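Local coordinates for beta-galactosidase BgaB (Bifidobacterium adolescentis, PDB 5VYM) that hydrolyses galactooligosaccharides containing Gal(beta1-4)Gal by cleaving their terminal non-reducing beta-galactose, and is represented here by its trimerisation domain, at the interface of chains A and B. Coordinates in Å, arbitrary orientation; residue numbers count along the deposited sequence, not the author numbering. Chains: chain A/B, Beta-galactosidase BgaB.

Contacts 1 and 2 are two separate patches of one two-fold symmetric interface between copies of the trimerisation domain, with about 50 Å between the centres of their C-alpha atoms. They share no residue. Contact 1 packs helix 214-225 of chain A on helix 31-44 of chain B by apolar side chains, whereas contact 2 pairs short strand edges, 131-132 of A with 162-163 of B, through polar groups. Each has a twin with the chains exchanged. BgaB is reported as a trimer and a tetramer, so this pair of isolated domains need not reproduce contacts of the full-length enzyme.

Contact 1: the interface of chains A and B. Residues chain A 214, 217-218, 221; chain B 37-38, 41, 44.
A:Leu217 spreads both of its methyl groups over one face of the B:Trp38 indole. CD2 lies 3.7 Å from the centroid of the six-membered ring, and CD1 lies 3.8 Å from that of the five-membered ring. The branched end thus spans the long dimension of the indole as a pair of CH-pi contacts. The leucine's chi1 of -101° is well away from a staggered value, which may be the price of laying both methyls on the ring. Behind this branch, A:Leu217 CB meets B:Ala41 CB at 3.7 Å; the small alanine side chain permits a close approach of the two helices here. A:Val221 adds to the same cluster, its CG2 lying 4.0 Å from B:Ala41 CB and also near the benzene part of the indole.

Flanking contacts extend the patch along helix 31-44. A:Val214 CG2, placed anti to the carbonyl carbon, rests 3.5 Å from the carboxylate oxygen OD1 of B:Asp37, and the two side chains cross at about a right angle. Because A:Val214 begins its helix, the nearby carboxylate may also feel the positive end of the helix dipole. At the far side, A:Thr218 turns its methyl CG2 to B:Asp44 CB, 3.7 Å away.

In the second shell, A:Thr218 OG1 hydrogen-bonds to the backbone carbonyl A:Val214 O at 2.6 Å, one helical turn back. The donor is tilted 29° from the carbonyl plane. This bond helps fix the rotation of the threonine: the hydroxyl reaches back to its own helix while still packing on B:Ala41 CA, with the methyl beside it on B:Asp44.

Together these groups form a compact helix-on-helix patch that helps hold two trimerisation domains together in the crystal; whether the intact enzyme uses it cannot be read from this fragment alone.

Contact 2: the interface of chains A and B. Residues chain A 130-132; chain B 162-164, 187.
A:Asn130 and B:Asn164 meet where two short strand edges, A:131-132 and B:162-163, run antiparallel. Bridges pair A:Ile131 with B:Gln163 and A:Leu132 with B:Trp162, extending the beta pairing from one chain to the next.

Hydrogen bonds gather on the backbone of A:Asn130. Its carbonyl O accepts from B:Asn164 N at 3.1 Å, in a nearly straight bond (160° at H). The side-chain amide ND2 of B:Asn164 adds a weak bond to this oxygen, bent to 121°. On the same edge of the backbone, A:Asn130 N donates to the side-chain carbonyl OE1 of B:Gln163 at 2.9 Å. The glutamine chain is bent at chi2 (73°), which folds its amide back toward A:Asn130. OE1 also lies 3.0 Å from A:Asn130 O, an unfavourable pair of acceptors that leaves the local modelling doubtful, although a turned amide would give up the bond from A:Asn130 N.

Within chain B, the indole nitrogen NE1 of B:Trp162 donates to B:Asn164 OD1 at 2.7 Å. The donor stands above the carbonyl plane rather than on a lone pair, yet the bond supports the modelled amide and probably helps keep ND2 toward chain A, even though ND2 unfavourably faces another donor, A:Leu132 N, at 3.1 Å.

A polar atom, A:Leu132 O, lies over one face of B:Trp162, offset toward its rim. Apolar and aromatic contacts close this end. A:Leu132 CB packs 3.5 Å from B:Trp187 CZ3; the outer leucine side chain is not modelled. B:Trp187 in turn backs B:Trp162, whose CZ2 points at the centre of its face from 3.6 Å, an edge-to-face arrangement that probably helps hold the first indole in place.

In the fold, the patch joins short peripheral strands of the trimerisation domain: strand 131-132 of one copy lies against strand 162-163 of the other, and B:Trp187 reaches in from the loop following helix 182-186.

Contact 1: the interface of chains A and B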
ATOM      1  N   VAL A 214     -16.581  13.908  21.995  1.00 54.37           N
ATOM      2  CA  VAL A 214     -17.579  12.888  21.689  1.00 50.21           C
ATOM      3  C   VAL A 214     -18.739  13.490  20.907  1.00 54.24           C
ATOM      4  O   VAL A 214     -19.321  12.839  20.030  1.00 55.42           O
ATOM      5  CB  VAL A 214     -18.058  12.207  22.985  1.00 44.69           C
ATOM      6  CG1 VAL A 214     -19.135  11.173  22.686  1.00 42.64           C
ATOM      7  CG2 VAL A 214     -16.885  11.564  23.707  1.00 38.04           C
ATOM      8  N   LEU A 217     -17.445  13.860  17.385  1.00 52.45           N
ATOM      9  CA  LEU A 217     -17.197  12.529  16.840  1.00 43.40           C
ATOM     10  C   LEU A 217     -18.495  11.852  16.424  1.00 44.05           C
ATOM     11  O   LEU A 217     -18.542  11.153  15.404  1.00 52.64           O
ATOM     12  CB  LEU A 217     -16.457  11.667  17.861  1.00 44.18           C
ATOM     13  CG  LEU A 217     -14.952  11.497  17.665  1.00 41.05           C
ATOM     14  CD1 LEU A 217     -14.401  10.483  18.655  1.00 50.70           C
ATOM     15  CD2 LEU A 217     -14.647  11.080  16.238  1.00 31.11           C
ATOM     16  N   THR A 218     -19.560  12.046  17.205  1.00 39.00           N
ATOM     17  CA  THR A 218     -20.846  11.446  16.866  1.00 45.48           C
ATOM     18  C   THR A 218     -21.356  11.962  15.527  1.00 46.59           C
ATOM     19  O   THR A 218     -21.923  11.201  14.734  1.00 49.53           O
ATOM     20  CB  THR A 218     -21.864  11.726  17.971  1.00 42.00           C
ATOM     21  OG1 THR A 218     -21.304  11.364  19.239  1.00 42.98           O
ATOM     22  CG2 THR A 218     -23.131  10.921  17.741  1.00 45.89           C
ATOM     23  N   VAL A 221     -19.274  10.175  12.949  1.00 40.31           N
ATOM     24  CA  VAL A 221     -19.698   8.782  12.831  1.00 40.56           C
ATOM     25  C   VAL A 221     -21.055   8.696  12.143  1.00 47.65           C
ATOM     26  O   VAL A 221     -21.261   7.875  11.241  1.00 54.73           O
ATOM     27  CB  VAL A 221     -19.725   8.109  14.215  1.00 39.63           C
ATOM     28  CG1 VAL A 221     -20.418   6.759  14.135  1.00 41.41           C
ATOM     29  CG2 VAL A 221     -18.314   7.953  14.758  1.00 39.21           C
TER
ATOM     30  N   ASP B  37     -13.914   7.387  23.656  1.00 37.74           N
ATOM     31  CA  ASP B  37     -14.625   8.434  22.932  1.00 45.23           C
ATOM     32  C   ASP B  37     -15.218   7.903  21.632  1.00 43.95           C
ATOM     33  O   ASP B  37     -16.365   8.214  21.291  1.00 42.31           O
ATOM     34  CB  ASP B  37     -13.690   9.612  22.657  1.00 55.13           C
ATOM     35  CG  ASP B  37     -13.389  10.421  23.905  1.00 53.64           C
ATOM     36  OD1 ASP B  37     -13.942  10.092  24.976  1.00 53.47           O
ATOM     37  OD2 ASP B  37     -12.601  11.386  23.813  1.00 54.60           O
ATOM     38  N   TRP B  38     -14.453   7.095  20.894  1.00 41.71           N
ATOM     39  CA  TRP B  38     -14.989   6.490  19.680  1.00 35.98           C
ATOM     40  C   TRP B  38     -16.094   5.490  19.994  1.00 41.71           C
ATOM     41  O   TRP B  38     -17.041   5.351  19.210  1.00 37.12           O
ATOM     42  CB  TRP B  38     -13.871   5.817  18.884  1.00 33.26           C
ATOM     43  CG  TRP B  38     -13.079   6.767  18.035  1.00 39.84           C
ATOM     44  CD1 TRP B  38     -11.958   7.456  18.399  1.00 35.37           C
ATOM     45  CD2 TRP B  38     -13.348   7.128  16.674  1.00 36.95           C
ATOM     46  NE1 TRP B  38     -11.512   8.224  17.350  1.00 37.68           N
ATOM     47  CE2 TRP B  38     -12.349   8.041  16.280  1.00 38.71           C
ATOM     48  CE3 TRP B  38     -14.338   6.771  15.753  1.00 41.18           C
ATOM     49  CZ2 TRP B  38     -12.310   8.600  15.003  1.00 42.33           C
ATOM     50  CZ3 TRP B  38     -14.297   7.327  14.486  1.00 43.98           C
ATOM     51  CH2 TRP B  38     -13.291   8.231  14.122  1.00 41.59           C
ATOM     52  N   ALA B  41     -19.175   7.504  20.694  1.00 48.57           N
ATOM     53  CA  ALA B  41     -19.625   8.127  19.453  1.00 43.43           C
ATOM     54  C   ALA B  41     -20.405   7.138  18.596  1.00 46.56           C
ATOM     55  O   ALA B  41     -21.480   7.460  18.072  1.00 56.68           O
ATOM     56  CB  ALA B  41     -18.432   8.687  18.679  1.00 43.79           C
ATOM     57  N   ASP B  44     -23.720   6.510  20.437  1.00 45.85           N
ATOM     58  CA  ASP B  44     -24.668   7.612  20.317  1.00 50.26           C
ATOM     59  C   ASP B  44     -25.236   7.746  18.910  1.00 52.67           C
ATOM     60  O   ASP B  44     -26.306   8.341  18.744  1.00 55.40           O
ATOM     61  CB  ASP B  44     -24.007   8.929  20.731  1.00 47.00           C
ATOM     62  CG  ASP B  44     -23.721   8.999  22.220  1.00 59.76           C
ATOM     63  OD1 ASP B  44     -23.983   8.004  22.929  1.00 65.78           O
ATOM     64  OD2 ASP B  44     -23.235  10.053  22.683  1.00 59.11           O
TER

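Contact 2: the interface of chains A and B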
ATOM      1  N   ASN A 130      18.611  -4.770  -5.323  1.00 47.99           N
ATOM      2  CA  ASN A 130      19.916  -5.416  -5.205  1.00 55.32           C
ATOM      3  C   ASN A 130      20.018  -6.519  -6.249  1.00 50.56           C
ATOM      4  O   ASN A 130      19.288  -7.513  -6.179  1.00 51.98           O
ATOM      5  CB  ASN A 130      20.124  -5.974  -3.797  1.00 63.70           C
ATOM      6  CG  ASN A 130      21.513  -6.547  -3.594  1.00 67.87           C
ATOM      7  OD1 ASN A 130      22.430  -6.272  -4.368  1.00 68.81           O
ATOM      8  ND2 ASN A 130      21.675  -7.345  -2.545  1.00 69.85           N
ATOM      9  N   ILE A 131      20.927  -6.347  -7.204  1.00 59.98           N
ATOM     10  CA  ILE A 131      21.187  -7.329  -8.251  1.00 61.57           C
ATOM     11  C   ILE A 131      22.608  -7.838  -8.062  1.00 73.28           C
ATOM     12  O   ILE A 131      23.575  -7.084  -8.224  1.00 77.24           O
ATOM     13  CB  ILE A 131      21.002  -6.732  -9.652  1.00 58.48           C
ATOM     14  CG1 ILE A 131      19.599  -6.148  -9.807  1.00 55.23           C
ATOM     15  CG2 ILE A 131      21.260  -7.787 -10.702  1.00 72.49           C
ATOM     16  CD1 ILE A 131      18.492  -7.172  -9.709  1.00 50.13           C
ATOM     17  N   LEU A 132      22.743  -9.117  -7.728  1.00 88.11           N
ATOM     18  CA  LEU A 132      24.044  -9.726  -7.497  1.00 92.05           C
ATOM     19  C   LEU A 132      24.438 -10.610  -8.675  1.00103.47           C
ATOM     20  O   LEU A 132      23.585 -11.166  -9.372  1.00109.13           O
ATOM     21  CB  LEU A 132      24.040 -10.551  -6.207  1.00 83.34           C
TER
ATOM     22  N   TRP B 162      19.283 -11.647 -10.874  1.00 39.49           N
ATOM     23  CA  TRP B 162      18.231 -11.874  -9.897  1.00 39.48           C
ATOM     24  C   TRP B 162      18.245 -10.770  -8.850  1.00 47.21           C
ATOM     25  O   TRP B 162      19.247 -10.078  -8.652  1.00 49.88           O
ATOM     26  CB  TRP B 162      18.389 -13.242  -9.217  1.00 43.10           C
ATOM     27  CG  TRP B 162      19.706 -13.398  -8.526  1.00 48.01           C
ATOM     28  CD1 TRP B 162      20.013 -13.014  -7.254  1.00 51.59           C
ATOM     29  CD2 TRP B 162      20.903 -13.966  -9.073  1.00 55.65           C
ATOM     30  NE1 TRP B 162      21.324 -13.309  -6.974  1.00 58.08           N
ATOM     31  CE2 TRP B 162      21.893 -13.897  -8.073  1.00 62.05           C
ATOM     32  CE3 TRP B 162      21.232 -14.531 -10.309  1.00 60.71           C
ATOM     33  CZ2 TRP B 162      23.188 -14.369  -8.271  1.00 60.24           C
ATOM     34  CZ3 TRP B 162      22.519 -14.999 -10.503  1.00 60.46           C
ATOM     35  CH2 TRP B 162      23.480 -14.917  -9.489  1.00 56.50           C
ATOM     36  N   GLN B 163      17.107 -10.620  -8.179  1.00 43.38           N
ATOM     37  CA  GLN B 163      16.970  -9.727  -7.036  1.00 43.92           C
ATOM     38  C   GLN B 163      17.165 -10.538  -5.760  1.00 47.77           C
ATOM     39  O   GLN B 163      16.435 -11.505  -5.518  1.00 45.91           O
ATOM     40  CB  GLN B 163      15.602  -9.046  -7.041  1.00 36.31           C
ATOM     41  CG  GLN B 163      15.251  -8.349  -5.738  1.00 43.50           C
ATOM     42  CD  GLN B 163      16.027  -7.066  -5.524  1.00 48.97           C
ATOM     43  OE1 GLN B 163      16.484  -6.436  -6.477  1.00 50.29           O
ATOM     44  NE2 GLN B 163      16.178  -6.671  -4.265  1.00 46.59           N
ATOM     45  N   ASN B 164      18.148 -10.142  -4.947  1.00 58.15           N
ATOM     46  CA  ASN B 164      18.474 -10.905  -3.746  1.00 61.96           C
ATOM     47  C   ASN B 164      17.526 -10.607  -2.593  1.00 60.74           C
ATOM     48  O   ASN B 164      17.242 -11.497  -1.785  1.00 65.77           O
ATOM     49  CB  ASN B 164      19.909 -10.612  -3.309  1.00 61.69           C
ATOM     50  CG  ASN B 164      20.889 -10.657  -4.460  1.00 70.72           C
ATOM     51  OD1 ASN B 164      21.425 -11.713  -4.794  1.00 77.41           O
ATOM     52  ND2 ASN B 164      21.131  -9.504  -5.075  1.00 73.76           N
ATOM     53  N   TRP B 187      24.978 -17.727  -2.468  1.00 87.98           N
ATOM     54  CA  TRP B 187      24.384 -16.406  -2.321  1.00 85.43           C
ATOM     55  C   TRP B 187      23.362 -16.346  -1.193  1.00 92.39           C
ATOM     56  O   TRP B 187      22.693 -15.320  -1.036  1.00 98.10           O
ATOM     57  CB  TRP B 187      23.724 -15.970  -3.633  1.00 81.01           C
ATOM     58  CG  TRP B 187      24.642 -15.978  -4.813  1.00 81.66           C
ATOM     59  CD1 TRP B 187      24.848 -17.008  -5.682  1.00 81.03           C
ATOM     60  CD2 TRP B 187      25.475 -14.902  -5.263  1.00 81.93           C
ATOM     61  NE1 TRP B 187      25.755 -16.643  -6.644  1.00 80.61           N
ATOM     62  CE2 TRP B 187      26.158 -15.355  -6.409  1.00 85.51           C
ATOM     63  CE3 TRP B 187      25.711 -13.601  -4.807  1.00 77.62           C
ATOM     64  CZ2 TRP B 187      27.062 -14.554  -7.107  1.00 88.23           C
ATOM     65  CZ3 TRP B 187      26.609 -12.808  -5.500  1.00 75.91           C
ATOM     66  CH2 TRP B 187      27.272 -13.287  -6.637  1.00 82.84           C
TER